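Local coordinates for protein fimbrium subunit Fim1C (Bacteroides vulgatus, PDB 4QB7) that probably forms part of the tip of the fimbrium, a surface filament that mediates cell adhesion and biofilm formation, at residues Lys286-Asp292 / Thr306-Val312; Thr191-Pro197 / Ser226-Ser232; Leu34-Phe40 / Trp71-Trp76. All coordinates share one frame; numbering follows the deposited sequence.

From the N terminus, interaction 3 closes first. It brings the end of the helix 30-36 and the start of strand 40-47 against the hairpin of strands 64-72 and 75-77. Interaction 2 comes next and folds the short strand 229-230 back onto strand 186-196. Interaction 1 closes last, within the hairpin of strands 286-296 and 301-313. The three lie in series, with none nested in or crossing another. Interactions 1 and 2 share one antiparallel sheet, where strands 186-196 and 286-296 are neighbours, and both touch the same sulfate ion. Interaction 3 lies on the opposite side of the chain's centre, its centre about 43 Å from that of interaction 1.

Interaction 1 of 3, residues Lys286-Asp292 / Thr306-Val312; sequences KLKINYD and TITNKEV. With SO4 (sulfate ion), chain J; SO4 (sulfate ion), chain K.
Asn-290 and Asn-309 make the main side-chain-to-backbone bond of this antiparallel hairpin. Asn-290 OD1 accepts from the backbone N of Asn-309 at 2.8 Å. The N-H points almost straight at the oxygen (173°), but comes from above the amide carbonyl plane. The other branch, Asn-290 ND2, donates to O3 of the chain K sulfate at 2.7 Å, so both ends of the amide are engaged. Asn-309 and Lys-310 together face Ile-289, forming a G1 beta bulge. Asn-309 takes the positive phi of 58° that the first position of this bulge adopts.

Beyond it the ladder continues on both sides. Leu-287 pairs with Val-312 and Tyr-291 with Ile-307 through two backbone bonds each. At one end Thr-306 OG1 donates to Asp-292 OD1 at 2.9 Å, from above the carboxylate plane. Asp-292 OD2 has its own partner in Tyr-245. Lys-288 NZ bonds only weakly to Asn-309 OD1; its salt bridge is with Glu-228. The CD of Lys-286 lies against Glu-311 CD at 3.5 Å, while its NZ bonds to the carbonyl of Gly-283.

The Tyr-291 ring lies alongside Ile-307, whose CB sits over one face, 4.2 Å from the ring centroid. Tyr-291 CG stands between the backbone N and carbonyl carbon (chi1 58°), which leans the ring off the sheet and across toward the strand of Ile-307. Tyr-291 OH donates to O4 of the chain J sulfate at 2.7 Å. Both ions probably come from the crystallisation liquor. Ile-289 CG2 meets Val-312 CG2 at 4.0 Å on the same face as Tyr-291.

That face packs on strand 338-346, where Ile-338 touches Ile-289, Tyr-291 and Val-312. Strand 286-292 is also bonded along its other edge to strand 186-196, so it runs inside the sheet between two antiparallel neighbours.

Interaction 2 of 3, residues Thr191-Pro197 / Ser226-Ser232; sequences TGLKLDP and STEQDLS. With SO4 (sulfate ion), chain K.
Leu-195 and Gln-229 form a hydrogen-bonded antiparallel pair: Leu-195 N donates to Gln-229 O and Gln-229 N to Leu-195 O, both at 2.8 Å. Next along, Leu-231 N donates to Leu-193 O, in the carbonyl plane. Ser-232 then replaces the backbone with its side chain: OG accepts from Leu-193 N at 3.2 Å.

Asp-230 positions that hydroxyl. Its CG lies anti to the backbone N (chi1 -158°), which brings OD1 to Ser-232. Ser-232 OG donates to the syn lone pair of Asp-230 OD1 at 2.7 Å. The same oxygen takes Ser-232 N from above the carboxylate plane, closing an Asx turn. With an alanine in place of Ser-232, Leu-193 N would probably lose its acceptor in this contact and Asp-230 OD1 one of its two donors.

On the apolar side, Leu-231 CD1 touches Leu-193 CD2 at 4.0 Å and also Leu-195. Leu-231 and Gln-229 in turn rest on Trp-134, whose NE1 bonds to the carbonyl of Asp-230. Pro-197 CD lies against Thr-227 O, and Gln-229 NE2 also holds that oxygen.

Lys-194 crosses Glu-228 at about a right angle. Their salt bridge is long, NZ to OE1 3.9 Å, and a water links the same two atoms. The other oxygen, Glu-228 OE2, is paired with Lys-288 and lies 3.9 Å from Asp-196 OD2. Lys-194 and Lys-288 would probably offset the repulsion between the two carboxylates.

Interaction 3 of 3, residues Leu34-Phe40 / Trp71-Trp76; sequences LKANAGF and WTSDSW
Trp-71 and Lys-35 form a cation-pi contact. The chain of the lysine lies over one face of the indole. The opposite face is covered by the turn backbone at Asp-74 and Ser-75. Both tryptophans belong to a beta hairpin, strands 64-72 and 75-77, and Lys-35 comes from the last turn of helix 30-36.

Trp-76 is also covered on both faces. The edge of Trp-71, at CE3, lies over one face. On the other, Phe-40 makes an edge-to-face pair, its CE1 3.5 Å from Trp-76 CE3. The ring centroids are 5.1 Å apart and the planes meet at 62°. At the rim of Trp-76, near its plane, come Leu-34 CB, 3.7 Å from CH2, and the CA of Gly-39.

Lys-35 is extended beyond CG. The chain therefore runs across Trp-71 from the five-membered ring to the six-membered one. Lys-35 CG touches Trp-71 CG at 3.5 Å. Lys-35 CE then sits over the centre of the six-membered ring of Trp-71, 3.5 Å from its centroid. Lys-35 NZ follows at 4.2 Å from the same Trp-71 centroid, 18° off the normal. The lysine also crosses Trp-76 at about a right angle, and its CG meets Trp-76 CZ2. One aliphatic chain thus bridges the two indoles.

Phe-40 has further ring partners, Phe-162 and Phe-164, both edge-to-face. Val-18 of strand 15-18 touches Phe-40 and Trp-76. The contact therefore packs the helix end against a hairpin of the large mixed sheet.

No direct hydrogen bond joins the two segments. A water does so instead, donating to Leu-34 O and accepting from Trp-71 N, each at 3.1 Å.

Interaction 1 of 3, residues Lys286-Asp292 / Thr306-Val312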
loop_
_atom_site.group_PDB
_atom_site.type_symbol
_atom_site.label_atom_id
_atom_site.label_comp_id
_atom_site.label_asym_id
_atom_site.label_seq_id
_atom_site.Cartn_x
_atom_site.Cartn_y
_atom_site.Cartn_z
ATOM N N LYS A 286 12.819 7.542 9.119
ATOM C CA LYS A 286 14.059 7.988 8.480
ATOM C C LYS A 286 14.517 7.015 7.414
ATOM O O LYS A 286 14.146 5.848 7.455
ATOM C CB LYS A 286 15.195 8.114 9.523
ATOM C CG LYS A 286 15.011 9.178 10.564
ATOM C CD LYS A 286 16.156 9.111 11.545
ATOM C CE LYS A 286 15.735 9.293 12.978
ATOM N NZ LYS A 286 15.467 10.717 13.268
ATOM N N LEU A 287 15.391 7.475 6.515
ATOM C CA LEU A 287 16.066 6.658 5.515
ATOM C C LEU A 287 17.565 6.599 5.853
ATOM O O LEU A 287 18.090 7.555 6.403
ATOM C CB LEU A 287 15.877 7.225 4.088
ATOM C CG LEU A 287 14.469 7.317 3.507
ATOM C CD1 LEU A 287 14.522 8.009 2.154
ATOM C CD2 LEU A 287 13.831 5.959 3.341
ATOM N N LYS A 288 18.239 5.491 5.540
ATOM C CA LYS A 288 19.689 5.301 5.675
ATOM C C LYS A 288 20.180 5.042 4.257
ATOM O O LYS A 288 19.766 4.056 3.644
ATOM C CB LYS A 288 20.049 4.160 6.656
ATOM C CG LYS A 288 19.614 4.366 8.112
ATOM C CD LYS A 288 20.277 5.572 8.772
ATOM C CE LYS A 288 20.087 5.581 10.257
ATOM N NZ LYS A 288 21.077 4.711 10.925
ATOM N N ILE A 289 20.941 5.982 3.680
ATOM C CA ILE A 289 21.369 5.876 2.289
ATOM C C ILE A 289 22.879 5.679 2.182
ATOM O O ILE A 289 23.652 6.160 3.036
ATOM C CB ILE A 289 20.875 7.102 1.480
ATOM C CG1 ILE A 289 20.929 6.840 -0.048
ATOM C CG2 ILE A 289 21.567 8.400 1.913
ATOM C CD1 ILE A 289 20.205 7.852 -0.944
ATOM N N ASN A 290 23.283 4.921 1.127
ATOM C CA ASN A 290 24.679 4.620 0.763
ATOM C C ASN A 290 24.919 5.109 -0.650
ATOM O O ASN A 290 24.120 4.817 -1.530
ATOM C CB ASN A 290 24.947 3.116 0.843
ATOM C CG ASN A 290 24.854 2.498 2.202
ATOM O OD1 ASN A 290 24.425 3.107 3.182
ATOM N ND2 ASN A 290 25.302 1.258 2.299
ATOM N N TYR A 291 25.962 5.869 -0.879
ATOM C CA TYR A 291 26.240 6.400 -2.216
ATOM C C TYR A 291 27.728 6.653 -2.393
ATOM O O TYR A 291 28.460 6.827 -1.415
ATOM C CB TYR A 291 25.413 7.674 -2.542
ATOM C CG TYR A 291 25.595 8.822 -1.581
ATOM C CD1 TYR A 291 24.914 8.854 -0.368
ATOM C CD2 TYR A 291 26.417 9.902 -1.899
ATOM C CE1 TYR A 291 25.059 9.924 0.516
ATOM C CE2 TYR A 291 26.582 10.972 -1.016
ATOM C CZ TYR A 291 25.897 10.978 0.191
ATOM O OH TYR A 291 26.024 12.020 1.072
ATOM N N ASP A 292 28.169 6.612 -3.661
ATOM C CA ASP A 292 29.555 6.802 -4.098
ATOM C C ASP A 292 29.655 7.990 -5.008
ATOM O O ASP A 292 28.841 8.120 -5.922
ATOM C CB ASP A 292 30.032 5.533 -4.832
ATOM C CG ASP A 292 30.047 4.274 -3.975
ATOM O OD1 ASP A 292 30.218 4.394 -2.741
ATOM O OD2 ASP A 292 29.930 3.161 -4.547
ATOM N N THR A 306 33.099 7.087 -0.793
ATOM C CA THR A 306 31.997 6.225 -0.353
ATOM C C THR A 306 31.397 6.727 0.974
ATOM O O THR A 306 32.097 6.794 1.975
ATOM C CB THR A 306 32.493 4.760 -0.229
ATOM O OG1 THR A 306 32.843 4.213 -1.515
ATOM C CG2 THR A 306 31.508 3.862 0.489
ATOM N N ILE A 307 30.090 7.050 0.968
ATOM C CA ILE A 307 29.321 7.444 2.153
ATOM C C ILE A 307 28.267 6.377 2.362
ATOM O O ILE A 307 27.495 6.147 1.439
ATOM C CB ILE A 307 28.696 8.880 2.077
ATOM C CG1 ILE A 307 29.769 9.990 2.013
ATOM C CG2 ILE A 307 27.757 9.139 3.234
ATOM C CD1 ILE A 307 29.907 10.535 0.668
ATOM N N THR A 308 28.271 5.688 3.535
ATOM C CA THR A 308 27.278 4.671 3.871
ATOM C C THR A 308 26.589 4.992 5.200
ATOM O O THR A 308 27.174 5.666 6.031
ATOM C CB THR A 308 27.853 3.232 3.896
ATOM O OG1 THR A 308 28.671 3.007 5.052
ATOM C CG2 THR A 308 28.536 2.847 2.605
ATOM N N ASN A 309 25.357 4.479 5.400
ATOM C CA ASN A 309 24.542 4.606 6.610
ATOM C C ASN A 309 24.277 6.084 6.950
ATOM O O ASN A 309 24.156 6.436 8.121
ATOM C CB ASN A 309 25.176 3.832 7.803
ATOM C CG ASN A 309 24.206 3.402 8.903
ATOM O OD1 ASN A 309 23.068 2.952 8.649
ATOM N ND2 ASN A 309 24.661 3.470 10.160
ATOM N N LYS A 310 24.149 6.938 5.915
ATOM C CA LYS A 310 23.845 8.365 6.052
ATOM C C LYS A 310 22.327 8.523 6.315
ATOM O O LYS A 310 21.478 8.100 5.534
ATOM C CB LYS A 310 24.323 9.147 4.806
ATOM C CG LYS A 310 23.802 10.569 4.632
ATOM C CD LYS A 310 24.218 11.520 5.751
ATOM C CE LYS A 310 24.369 12.945 5.287
ATOM N NZ LYS A 310 25.535 13.097 4.366
ATOM N N GLU A 311 22.015 9.103 7.458
ATOM C CA GLU A 311 20.671 9.339 7.952
ATOM C C GLU A 311 20.021 10.494 7.212
ATOM O O GLU A 311 20.637 11.547 6.998
ATOM C CB GLU A 311 20.750 9.641 9.442
ATOM C CG GLU A 311 19.435 9.501 10.152
ATOM C CD GLU A 311 19.520 9.877 11.612
ATOM O OE1 GLU A 311 19.345 11.080 11.925
ATOM O OE2 GLU A 311 19.721 8.959 12.443
ATOM N N VAL A 312 18.773 10.272 6.799
ATOM C CA VAL A 312 17.931 11.228 6.093
ATOM C C VAL A 312 16.566 11.178 6.777
ATOM O O VAL A 312 15.907 10.148 6.707
ATOM C CB VAL A 312 17.858 10.910 4.574
ATOM C CG1 VAL A 312 16.877 11.819 3.863
ATOM C CG2 VAL A 312 19.212 10.995 3.920
HETATM S S SO4 J . 28.017 15.076 0.399
HETATM O O1 SO4 J . 28.242 15.669 -0.920
HETATM O O2 SO4 J . 29.107 15.501 1.283
HETATM O O3 SO4 J . 26.709 15.488 0.935
HETATM O O4 SO4 J . 28.033 13.630 0.304
HETATM S S SO4 K . 26.578 -0.579 -0.381
HETATM O O1 SO4 K . 27.331 0.327 -1.169
HETATM O O2 SO4 K . 27.293 -0.767 0.862
HETATM O O3 SO4 K . 25.313 0.035 -0.115
HETATM O O4 SO4 K . 26.398 -1.866 -1.114
HETATM O O HOH W 1 23.275 4.250 13.129
HETATM O O HOH W 2 23.299 7.122 11.362
#

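Interaction 2 of 3, residues Thr191-Pro197 / Ser226-Ser232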
loop_
_atom_site.group_PDB
_atom_site.type_symbol
_atom_site.label_atom_id
_atom_site.label_comp_id
_atom_site.label_asym_id
_atom_site.label_seq_id
_atom_site.Cartn_x
_atom_site.Cartn_y
_atom_site.Cartn_z
ATOM N N THR A 191 23.932 2.962 -3.894
ATOM C CA THR A 191 24.216 1.526 -3.795
ATOM C C THR A 191 23.392 0.824 -2.709
ATOM O O THR A 191 23.343 -0.408 -2.667
ATOM C CB THR A 191 25.716 1.352 -3.502
ATOM O OG1 THR A 191 26.025 2.079 -2.312
ATOM C CG2 THR A 191 26.609 1.890 -4.630
ATOM N N GLY A 192 22.784 1.587 -1.818
ATOM C CA GLY A 192 22.025 1.004 -0.719
ATOM C C GLY A 192 21.021 1.962 -0.123
ATOM O O GLY A 192 21.177 3.180 -0.231
ATOM N N LEU A 193 19.980 1.408 0.494
ATOM C CA LEU A 193 18.908 2.162 1.129
ATOM C C LEU A 193 18.219 1.285 2.166
ATOM O O LEU A 193 17.903 0.127 1.891
ATOM C CB LEU A 193 17.884 2.678 0.096
ATOM C CG LEU A 193 16.840 3.666 0.619
ATOM C CD1 LEU A 193 17.404 5.056 0.756
ATOM C CD2 LEU A 193 15.683 3.724 -0.282
ATOM N N LYS A 194 18.026 1.841 3.369
ATOM C CA LYS A 194 17.327 1.211 4.481
ATOM C C LYS A 194 16.254 2.163 4.992
ATOM O O LYS A 194 16.442 3.383 4.921
ATOM C CB LYS A 194 18.294 0.854 5.632
ATOM C CG LYS A 194 19.227 -0.303 5.382
ATOM C CD LYS A 194 20.129 -0.474 6.556
ATOM C CE LYS A 194 21.113 -1.604 6.402
ATOM N NZ LYS A 194 21.180 -2.435 7.641
ATOM N N LEU A 195 15.139 1.618 5.504
ATOM C CA LEU A 195 14.124 2.418 6.182
ATOM C C LEU A 195 14.318 2.227 7.684
ATOM O O LEU A 195 14.394 1.087 8.157
ATOM C CB LEU A 195 12.684 2.060 5.748
ATOM C CG LEU A 195 11.563 2.720 6.567
ATOM C CD1 LEU A 195 11.383 4.208 6.194
ATOM C CD2 LEU A 195 10.277 1.938 6.454
ATOM N N ASP A 196 14.481 3.330 8.418
ATOM C CA ASP A 196 14.614 3.329 9.883
ATOM C C ASP A 196 13.223 3.649 10.468
ATOM O O ASP A 196 12.799 4.811 10.440
ATOM C CB ASP A 196 15.689 4.327 10.340
ATOM C CG ASP A 196 16.016 4.300 11.822
ATOM O OD1 ASP A 196 15.354 3.538 12.572
ATOM O OD2 ASP A 196 16.939 5.032 12.236
ATOM N N PRO A 197 12.469 2.628 10.929
ATOM C CA PRO A 197 11.088 2.875 11.383
ATOM C C PRO A 197 10.935 3.339 12.831
ATOM O O PRO A 197 9.819 3.455 13.326
ATOM C CB PRO A 197 10.442 1.497 11.217
ATOM C CG PRO A 197 11.540 0.550 11.507
ATOM C CD PRO A 197 12.790 1.188 10.979
ATOM N N SER A 226 10.594 -2.448 14.337
ATOM C CA SER A 226 11.413 -1.783 15.360
ATOM C C SER A 226 12.895 -1.878 15.052
ATOM O O SER A 226 13.736 -1.493 15.877
ATOM C CB SER A 226 11.115 -2.365 16.738
ATOM O OG SER A 226 11.428 -3.747 16.810
ATOM N N THR A 227 13.224 -2.383 13.863
ATOM C CA THR A 227 14.609 -2.540 13.395
ATOM C C THR A 227 14.709 -1.973 11.996
ATOM O O THR A 227 13.691 -1.901 11.305
ATOM C CB THR A 227 15.020 -4.029 13.420
ATOM O OG1 THR A 227 14.105 -4.790 12.610
ATOM C CG2 THR A 227 15.082 -4.602 14.832
ATOM N N GLU A 228 15.929 -1.600 11.552
ATOM C CA GLU A 228 16.153 -1.077 10.197
ATOM C C GLU A 228 15.743 -2.103 9.160
ATOM O O GLU A 228 15.964 -3.307 9.345
ATOM C CB GLU A 228 17.598 -0.660 10.010
ATOM C CG GLU A 228 17.889 0.644 10.725
ATOM C CD GLU A 228 19.289 1.185 10.573
ATOM O OE1 GLU A 228 20.169 0.457 10.060
ATOM O OE2 GLU A 228 19.509 2.336 11.010
ATOM N N GLN A 229 15.051 -1.641 8.130
ATOM C CA GLN A 229 14.535 -2.516 7.075
ATOM C C GLN A 229 15.322 -2.264 5.840
ATOM O O GLN A 229 15.289 -1.141 5.340
ATOM C CB GLN A 229 13.023 -2.270 6.844
ATOM C CG GLN A 229 12.150 -2.509 8.090
ATOM C CD GLN A 229 12.173 -3.943 8.580
ATOM O OE1 GLN A 229 12.021 -4.904 7.807
ATOM N NE2 GLN A 229 12.379 -4.117 9.880
ATOM N N ASP A 230 16.080 -3.280 5.369
ATOM C CA ASP A 230 16.939 -3.144 4.192
ATOM C C ASP A 230 16.148 -3.226 2.902
ATOM O O ASP A 230 15.516 -4.251 2.609
ATOM C CB ASP A 230 18.071 -4.181 4.180
ATOM C CG ASP A 230 19.272 -3.788 3.318
ATOM O OD1 ASP A 230 19.207 -2.728 2.635
ATOM O OD2 ASP A 230 20.284 -4.527 3.336
ATOM N N LEU A 231 16.229 -2.132 2.114
ATOM C CA LEU A 231 15.561 -1.968 0.825
ATOM C C LEU A 231 16.543 -2.046 -0.346
ATOM O O LEU A 231 16.134 -1.842 -1.481
ATOM C CB LEU A 231 14.843 -0.594 0.776
ATOM C CG LEU A 231 13.800 -0.263 1.826
ATOM C CD1 LEU A 231 13.363 1.148 1.663
ATOM C CD2 LEU A 231 12.586 -1.158 1.686
ATOM N N SER A 232 17.828 -2.314 -0.090
ATOM C CA SER A 232 18.890 -2.329 -1.116
ATOM C C SER A 232 18.604 -3.248 -2.295
ATOM O O SER A 232 18.875 -2.851 -3.437
ATOM C CB SER A 232 20.240 -2.694 -0.512
ATOM O OG SER A 232 20.574 -1.758 0.497
HETATM S S SO4 K . 26.578 -0.579 -0.381
HETATM O O1 SO4 K . 27.331 0.327 -1.169
HETATM O O2 SO4 K . 27.293 -0.767 0.862
HETATM O O3 SO4 K . 25.313 0.035 -0.115
HETATM O O4 SO4 K . 26.398 -1.866 -1.114
HETATM O O HOH W 3 20.903 -2.148 10.550
#

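Interaction 3 of 3, residues Leu34-Phe40 / Trp71-Trp76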
loop_
_atom_site.group_PDB
_atom_site.type_symbol
_atom_site.label_atom_id
_atom_site.label_comp_id
_atom_site.label_asym_id
_atom_site.label_seq_id
_atom_site.Cartn_x
_atom_site.Cartn_y
_atom_site.Cartn_z
ATOM N N LEU A 34 -7.727 -7.095 -9.979
ATOM C CA LEU A 34 -8.653 -8.052 -9.382
ATOM C C LEU A 34 -9.086 -9.090 -10.403
ATOM O O LEU A 34 -9.210 -10.265 -10.058
ATOM C CB LEU A 34 -9.889 -7.361 -8.781
ATOM C CG LEU A 34 -9.680 -6.149 -7.887
ATOM C CD1 LEU A 34 -10.972 -5.689 -7.338
ATOM C CD2 LEU A 34 -8.768 -6.457 -6.762
ATOM N N LYS A 35 -9.308 -8.676 -11.657
ATOM C CA LYS A 35 -9.714 -9.607 -12.713
ATOM C C LYS A 35 -8.610 -10.642 -12.998
ATOM O O LYS A 35 -8.900 -11.824 -13.136
ATOM C CB LYS A 35 -10.084 -8.852 -14.002
ATOM C CG LYS A 35 -11.402 -8.116 -13.938
ATOM C CD LYS A 35 -11.619 -7.250 -15.141
ATOM C CE LYS A 35 -12.910 -6.485 -15.056
ATOM N NZ LYS A 35 -12.954 -5.373 -16.046
ATOM N N ALA A 36 -7.348 -10.190 -13.072
ATOM C CA ALA A 36 -6.184 -11.020 -13.399
ATOM C C ALA A 36 -5.815 -11.973 -12.268
ATOM O O ALA A 36 -5.517 -13.140 -12.544
ATOM C CB ALA A 36 -4.988 -10.136 -13.740
ATOM N N ASN A 37 -5.841 -11.476 -11.002
ATOM C CA ASN A 37 -5.473 -12.237 -9.808
ATOM C C ASN A 37 -6.638 -13.030 -9.167
ATOM O O ASN A 37 -7.331 -13.802 -9.856
ATOM C CB ASN A 37 -4.816 -11.332 -8.783
ATOM C CG ASN A 37 -3.549 -10.673 -9.293
ATOM O OD1 ASN A 37 -3.012 -10.997 -10.376
ATOM N ND2 ASN A 37 -3.056 -9.715 -8.520
ATOM N N ALA A 38 -6.815 -12.863 -7.846
ATOM C CA ALA A 38 -7.717 -13.646 -7.009
ATOM C C ALA A 38 -9.173 -13.126 -6.877
ATOM O O ALA A 38 -9.971 -13.735 -6.165
ATOM C CB ALA A 38 -7.093 -13.739 -5.623
ATOM N N GLY A 39 -9.502 -12.013 -7.517
ATOM C CA GLY A 39 -10.814 -11.404 -7.365
ATOM C C GLY A 39 -10.921 -10.768 -5.995
ATOM O O GLY A 39 -9.912 -10.375 -5.411
ATOM N N PHE A 40 -12.119 -10.711 -5.437
ATOM C CA PHE A 40 -12.323 -10.092 -4.126
ATOM C C PHE A 40 -13.283 -10.920 -3.275
ATOM O O PHE A 40 -13.863 -11.887 -3.769
ATOM C CB PHE A 40 -12.832 -8.636 -4.304
ATOM C CG PHE A 40 -14.147 -8.454 -5.039
ATOM C CD1 PHE A 40 -14.186 -8.400 -6.433
ATOM C CD2 PHE A 40 -15.332 -8.263 -4.339
ATOM C CE1 PHE A 40 -15.388 -8.207 -7.110
ATOM C CE2 PHE A 40 -16.539 -8.073 -5.023
ATOM C CZ PHE A 40 -16.554 -8.034 -6.406
ATOM N N TRP A 71 -13.876 -12.872 -11.850
ATOM C CA TRP A 71 -14.194 -12.455 -13.205
ATOM C C TRP A 71 -14.079 -13.645 -14.178
ATOM O O TRP A 71 -13.042 -14.312 -14.221
ATOM C CB TRP A 71 -13.247 -11.330 -13.586
ATOM C CG TRP A 71 -13.458 -10.771 -14.955
ATOM C CD1 TRP A 71 -12.714 -11.025 -16.071
ATOM C CD2 TRP A 71 -14.444 -9.802 -15.341
ATOM N NE1 TRP A 71 -13.159 -10.260 -17.121
ATOM C CE2 TRP A 71 -14.236 -9.515 -16.708
ATOM C CE3 TRP A 71 -15.482 -9.141 -14.662
ATOM C CZ2 TRP A 71 -15.001 -8.565 -17.395
ATOM C CZ3 TRP A 71 -16.242 -8.206 -15.345
ATOM C CH2 TRP A 71 -15.991 -7.915 -16.687
ATOM N N THR A 72 -15.162 -13.924 -14.934
ATOM C CA THR A 72 -15.211 -14.999 -15.928
ATOM C C THR A 72 -15.613 -14.405 -17.310
ATOM O O THR A 72 -16.802 -14.246 -17.619
ATOM C CB THR A 72 -16.105 -16.159 -15.459
ATOM O OG1 THR A 72 -15.523 -16.710 -14.286
ATOM C CG2 THR A 72 -16.212 -17.276 -16.492
ATOM N N SER A 73 -14.561 -14.072 -18.124
ATOM C CA SER A 73 -14.571 -13.550 -19.508
ATOM C C SER A 73 -15.128 -12.103 -19.641
ATOM O O SER A 73 -14.436 -11.222 -20.192
ATOM C CB SER A 73 -15.356 -14.483 -20.442
ATOM O OG SER A 73 -14.842 -15.807 -20.475
ATOM N N ASP A 74 -16.392 -11.880 -19.184
ATOM C CA ASP A 74 -17.050 -10.586 -19.328
ATOM C C ASP A 74 -17.919 -10.175 -18.111
ATOM O O ASP A 74 -18.470 -9.081 -18.138
ATOM C CB ASP A 74 -17.899 -10.581 -20.615
ATOM C CG ASP A 74 -18.861 -11.745 -20.765
ATOM O OD1 ASP A 74 -19.091 -12.469 -19.765
ATOM O OD2 ASP A 74 -19.408 -11.915 -21.871
ATOM N N SER A 75 -18.017 -10.997 -17.048
ATOM C CA SER A 75 -18.813 -10.608 -15.875
ATOM C C SER A 75 -18.206 -11.072 -14.543
ATOM O O SER A 75 -17.365 -11.966 -14.535
ATOM C CB SER A 75 -20.230 -11.151 -15.991
ATOM O OG SER A 75 -20.210 -12.555 -15.820
ATOM N N TRP A 76 -18.639 -10.459 -13.421
ATOM C CA TRP A 76 -18.250 -10.855 -12.060
ATOM C C TRP A 76 -19.271 -11.847 -11.528
ATOM O O TRP A 76 -20.470 -11.629 -11.681
ATOM C CB TRP A 76 -18.169 -9.661 -11.097
ATOM C CG TRP A 76 -17.067 -8.706 -11.367
ATOM C CD1 TRP A 76 -17.149 -7.517 -12.028
ATOM C CD2 TRP A 76 -15.717 -8.825 -10.916
ATOM N NE1 TRP A 76 -15.922 -6.903 -12.050
ATOM C CE2 TRP A 76 -15.011 -7.707 -11.415
ATOM C CE3 TRP A 76 -15.009 -9.815 -10.204
ATOM C CZ2 TRP A 76 -13.648 -7.516 -11.166
ATOM C CZ3 TRP A 76 -13.653 -9.630 -9.975
ATOM C CH2 TRP A 76 -12.986 -8.496 -10.456
HETATM O O HOH W 4 -11.036 -12.683 -10.671
#